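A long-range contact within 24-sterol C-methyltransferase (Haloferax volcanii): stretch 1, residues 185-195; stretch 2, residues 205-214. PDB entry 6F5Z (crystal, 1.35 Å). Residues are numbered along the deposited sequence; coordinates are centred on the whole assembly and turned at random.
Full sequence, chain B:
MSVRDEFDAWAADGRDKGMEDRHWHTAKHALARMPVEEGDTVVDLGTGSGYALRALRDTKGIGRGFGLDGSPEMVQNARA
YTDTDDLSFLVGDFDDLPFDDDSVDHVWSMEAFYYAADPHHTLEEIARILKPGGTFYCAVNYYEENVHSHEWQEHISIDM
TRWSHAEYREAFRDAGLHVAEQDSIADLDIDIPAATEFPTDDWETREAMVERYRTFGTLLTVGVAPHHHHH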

# COMPACT_ATOMS: atom_id res chain seq x y z
N ILE B 185 9.99 -7.22 -1.36
CA ILE B 185 10.94 -6.38 -0.63
C ILE B 185 12.25 -7.15 -0.58
O ILE B 185 12.33 -8.23 0.03
CB ILE B 185 10.40 -6.10 0.79
CG1 ILE B 185 9.04 -5.33 0.67
CG2 ILE B 185 11.42 -5.22 1.56
CD1 ILE B 185 8.40 -5.03 2.03
N ALA B 186 13.27 -6.59 -1.25
CA ALA B 186 14.56 -7.27 -1.30
C ALA B 186 15.26 -7.24 0.05
O ALA B 186 15.12 -6.26 0.82
CB ALA B 186 15.45 -6.61 -2.34
N ASP B 187 16.08 -8.30 0.31
CA ASP B 187 16.94 -8.33 1.48
C ASP B 187 18.30 -7.94 0.92
O ASP B 187 18.97 -8.73 0.23
CB ASP B 187 16.98 -9.72 2.13
CG ASP B 187 17.93 -9.78 3.32
OD1 ASP B 187 18.81 -8.90 3.41
OD2 ASP B 187 17.76 -10.67 4.17
N LEU B 188 18.71 -6.70 1.22
CA LEU B 188 19.99 -6.16 0.72
C LEU B 188 21.09 -6.31 1.75
O LEU B 188 22.25 -6.00 1.46
CB LEU B 188 19.83 -4.67 0.40
CG LEU B 188 18.83 -4.29 -0.70
CD1 LEU B 188 18.88 -2.79 -0.99
CD2 LEU B 188 19.03 -5.09 -1.98
N ASP B 189 20.74 -6.70 2.97
CA ASP B 189 21.70 -6.77 4.07
C ASP B 189 22.44 -8.07 4.15
O ASP B 189 23.59 -8.08 4.60
CB ASP B 189 21.01 -6.51 5.41
CG ASP B 189 20.53 -5.08 5.48
OD1 ASP B 189 21.36 -4.17 5.31
OD2 ASP B 189 19.29 -4.88 5.58
N ILE B 190 21.80 -9.17 3.80
CA ILE B 190 22.49 -10.46 3.90
C ILE B 190 23.69 -10.49 2.96
O ILE B 190 23.60 -10.09 1.80
CB ILE B 190 21.51 -11.66 3.69
CG1 ILE B 190 22.21 -12.99 4.05
CG2 ILE B 190 20.90 -11.65 2.28
CD1 ILE B 190 21.28 -14.22 4.17
N ASP B 191 24.84 -10.93 3.51
CA ASP B 191 26.08 -10.98 2.73
C ASP B 191 26.02 -12.13 1.73
O ASP B 191 25.57 -13.23 2.06
CB ASP B 191 27.28 -11.19 3.68
CG ASP B 191 28.63 -11.29 2.97
OD1 ASP B 191 29.04 -10.29 2.32
OD2 ASP B 191 29.29 -12.35 3.08
N ILE B 192 26.41 -11.86 0.50
CA ILE B 192 26.46 -12.88 -0.54
C ILE B 192 27.94 -13.05 -0.90
O ILE B 192 28.54 -12.13 -1.46
CB ILE B 192 25.57 -12.56 -1.76
CG1 ILE B 192 24.08 -12.50 -1.28
CG2 ILE B 192 25.75 -13.66 -2.86
CD1 ILE B 192 23.13 -12.17 -2.35
N PRO B 193 28.55 -14.20 -0.52
CA PRO B 193 29.99 -14.39 -0.82
C PRO B 193 30.30 -14.39 -2.31
O PRO B 193 29.43 -14.55 -3.17
CB PRO B 193 30.30 -15.77 -0.22
CG PRO B 193 29.20 -16.07 0.74
CD PRO B 193 27.99 -15.38 0.16
N ALA B 194 31.61 -14.35 -2.62
CA ALA B 194 32.08 -14.45 -3.99
C ALA B 194 31.71 -15.83 -4.54
O ALA B 194 31.58 -16.78 -3.76
CB ALA B 194 33.60 -14.30 -4.00
N ALA B 195 31.55 -15.95 -5.87
CA ALA B 195 31.18 -17.20 -6.55
C ALA B 195 32.10 -18.38 -6.18
O ALA B 195 31.63 -19.51 -6.16
CB ALA B 195 31.10 -17.02 -8.06
N THR B 205 24.68 -22.32 -5.86
CA THR B 205 25.30 -21.32 -6.73
C THR B 205 25.01 -19.94 -6.16
O THR B 205 24.00 -19.75 -5.45
CB THR B 205 24.70 -21.35 -8.16
OG1 THR B 205 23.31 -20.97 -8.15
CG2 THR B 205 24.88 -22.72 -8.87
N ARG B 206 25.90 -19.01 -6.46
CA ARG B 206 25.71 -17.61 -6.06
C ARG B 206 24.44 -17.07 -6.72
O ARG B 206 23.71 -16.28 -6.09
CB ARG B 206 26.93 -16.81 -6.52
CG ARG B 206 27.01 -15.45 -5.83
CD ARG B 206 28.24 -14.65 -6.26
NE ARG B 206 28.32 -13.40 -5.51
CZ ARG B 206 27.59 -12.31 -5.78
NH1 ARG B 206 26.78 -12.29 -6.84
NH2 ARG B 206 27.70 -11.23 -5.02
N GLU B 207 24.19 -17.42 -8.00
CA GLU B 207 23.02 -16.93 -8.74
C GLU B 207 21.73 -17.22 -7.98
O GLU B 207 20.82 -16.39 -7.96
CB GLU B 207 22.91 -17.60 -10.14
CG GLU B 207 23.92 -17.12 -11.17
CD GLU B 207 25.26 -17.83 -11.21
OE1 GLU B 207 25.70 -18.41 -10.18
OE2 GLU B 207 25.95 -17.68 -12.25
N ALA B 208 21.66 -18.42 -7.36
CA ALA B 208 20.44 -18.79 -6.63
C ALA B 208 20.28 -17.94 -5.37
O ALA B 208 19.16 -17.51 -5.06
CB ALA B 208 20.49 -20.28 -6.27
N MET B 209 21.38 -17.66 -4.68
CA MET B 209 21.32 -16.85 -3.47
C MET B 209 20.91 -15.42 -3.83
O MET B 209 20.08 -14.81 -3.14
CB MET B 209 22.67 -16.86 -2.74
CG MET B 209 22.56 -16.29 -1.36
SD MET B 209 24.14 -16.47 -0.48
CE MET B 209 23.60 -15.92 1.18
N VAL B 210 21.48 -14.87 -4.92
CA VAL B 210 21.15 -13.50 -5.34
C VAL B 210 19.66 -13.47 -5.68
O VAL B 210 18.97 -12.55 -5.26
CB VAL B 210 22.00 -13.05 -6.55
CG1 VAL B 210 21.47 -11.75 -7.15
CG2 VAL B 210 23.45 -12.88 -6.14
N GLU B 211 19.16 -14.47 -6.43
CA GLU B 211 17.75 -14.51 -6.83
C GLU B 211 16.86 -14.56 -5.58
O GLU B 211 15.91 -13.78 -5.47
CB GLU B 211 17.49 -15.72 -7.74
CG GLU B 211 16.10 -15.73 -8.31
CD GLU B 211 15.87 -16.95 -9.18
OE1 GLU B 211 16.06 -18.09 -8.68
OE2 GLU B 211 15.54 -16.76 -10.37
N ARG B 212 17.21 -15.39 -4.60
CA ARG B 212 16.42 -15.52 -3.37
C ARG B 212 16.27 -14.17 -2.66
O ARG B 212 15.16 -13.78 -2.27
CB ARG B 212 17.06 -16.54 -2.39
CG ARG B 212 16.53 -16.46 -0.94
CD ARG B 212 15.04 -16.82 -0.84
NE ARG B 212 14.63 -16.67 0.55
CZ ARG B 212 14.20 -15.52 1.08
NH1 ARG B 212 14.09 -14.43 0.33
NH2 ARG B 212 13.91 -15.45 2.38
N TYR B 213 17.40 -13.49 -2.44
CA TYR B 213 17.38 -12.31 -1.59
C TYR B 213 17.24 -10.99 -2.30
O TYR B 213 16.55 -10.11 -1.77
CB TYR B 213 18.63 -12.31 -0.66
CG TYR B 213 18.61 -13.48 0.32
CD1 TYR B 213 17.68 -13.54 1.35
CD2 TYR B 213 19.54 -14.51 0.22
CE1 TYR B 213 17.62 -14.63 2.21
CE2 TYR B 213 19.50 -15.60 1.10
CZ TYR B 213 18.55 -15.64 2.10
OH TYR B 213 18.49 -16.69 2.99
N ARG B 214 17.96 -10.79 -3.42
CA ARG B 214 17.93 -9.48 -4.09
C ARG B 214 16.77 -9.39 -5.05
O ARG B 214 16.29 -8.27 -5.27
CB ARG B 214 19.27 -9.20 -4.83
CG ARG B 214 20.54 -9.33 -3.96
CD ARG B 214 20.60 -8.41 -2.75
NE ARG B 214 21.97 -8.28 -2.28
CZ ARG B 214 22.46 -8.79 -1.15
NH1 ARG B 214 21.67 -9.45 -0.30
NH2 ARG B 214 23.76 -8.67 -0.87
O HOH W 1 30.25 -11.22 -3.38

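Residues 185-195 run as an irregular, largely extended segment along one side of the helix that begins at Arg-206. The two chains pass in opposite senses: Ala-186 lies beside Arg-214, with 4.9 Å between their CA atoms, whereas Ala-195 lies beside Arg-206, with 5.5 Å between theirs. Between these ends the segment stands farther off, and the CA atoms of Ile-192 and Met-209 are 7.1 Å apart, leaving room for side chains. Thr-205 caps the start of the helix, its OG1 accepting from Ala-208 N at 3.1 Å. Farther along, the helix widens into a pi-type turn at 211-214, and here the backbones meet directly: Asp-187 N donates to Tyr-213 O at 2.8 Å. The small side chain of Ala-186 suits this close approach, its CB lying 3.5 Å from Arg-214 O.

In the loop that follows, Asp-187 gathers two backbone amides. Asp-187 OD1 accepts from both Asp-189 N and Ile-190 N, each 3.0 Å away, so a short acidic side chain satisfies two amides of a turn that has no regular backbone pairing. This arrangement accompanies a pair of carbonyls that serve Arg-214. Arg-214 NH1 donates to Asp-187 O at 2.8 Å and to Ile-190 O at 2.9 Å, while Arg-214 NH2 also reaches Ile-190 O at 3.0 Å. Arginine fits the site because its planar, charged group offers several N-H donors at its edge while its faces can pack against carbon. Here Leu-188 C lies over one face and Ile-192 CD1 over the opposite one, the latter 3.6 Å from Arg-214 CZ. The aliphatic part of the arginine is used as well, with Arg-214 CD 3.8 Å from Leu-188 CD2.

Apolar side chains fill the middle of the contact. Ile-190 points toward the helix and sets its CG2 over one face of the Tyr-213 ring, 3.9 Å from the ring centroid and 25° off the normal, a CH-pi contact. Ile-190 CD1 meets Met-209 CE at 4.1 Å. The long, unbranched methionine, extended with all three chi angles t, spans the wider gap: Met-209 CE comes within 3.4 Å of Asp-191 O, and Met-209 SD lies 4.0 Å from Ile-192 CG2 and 4.1 Å from Pro-193 CD. Ile-192 has the largest covered area of the segment. Ile-192 CG2 lies 3.7 Å from Arg-206 CG and 4.1 Å from Val-210 CG2, and Ile-192 CD1 comes 3.9 Å from that same Val-210 CG2.

Near the start of the helix, Arg-206 reaches to the segment, its side chain stretched out with chi1 to chi3 all t. Arg-206 NE donates to Pro-193 O at 2.8 Å, near the guanidinium plane, and Ile-192 CG2 lies over one face. A water completes the polar link, donating to Ile-192 O at 2.7 Å and accepting from Arg-206 NH2 at 3.0 Å. Thus the two arginines bind carbonyls of a segment without regular secondary structure, while their flat groups share the flanks of Ile-192.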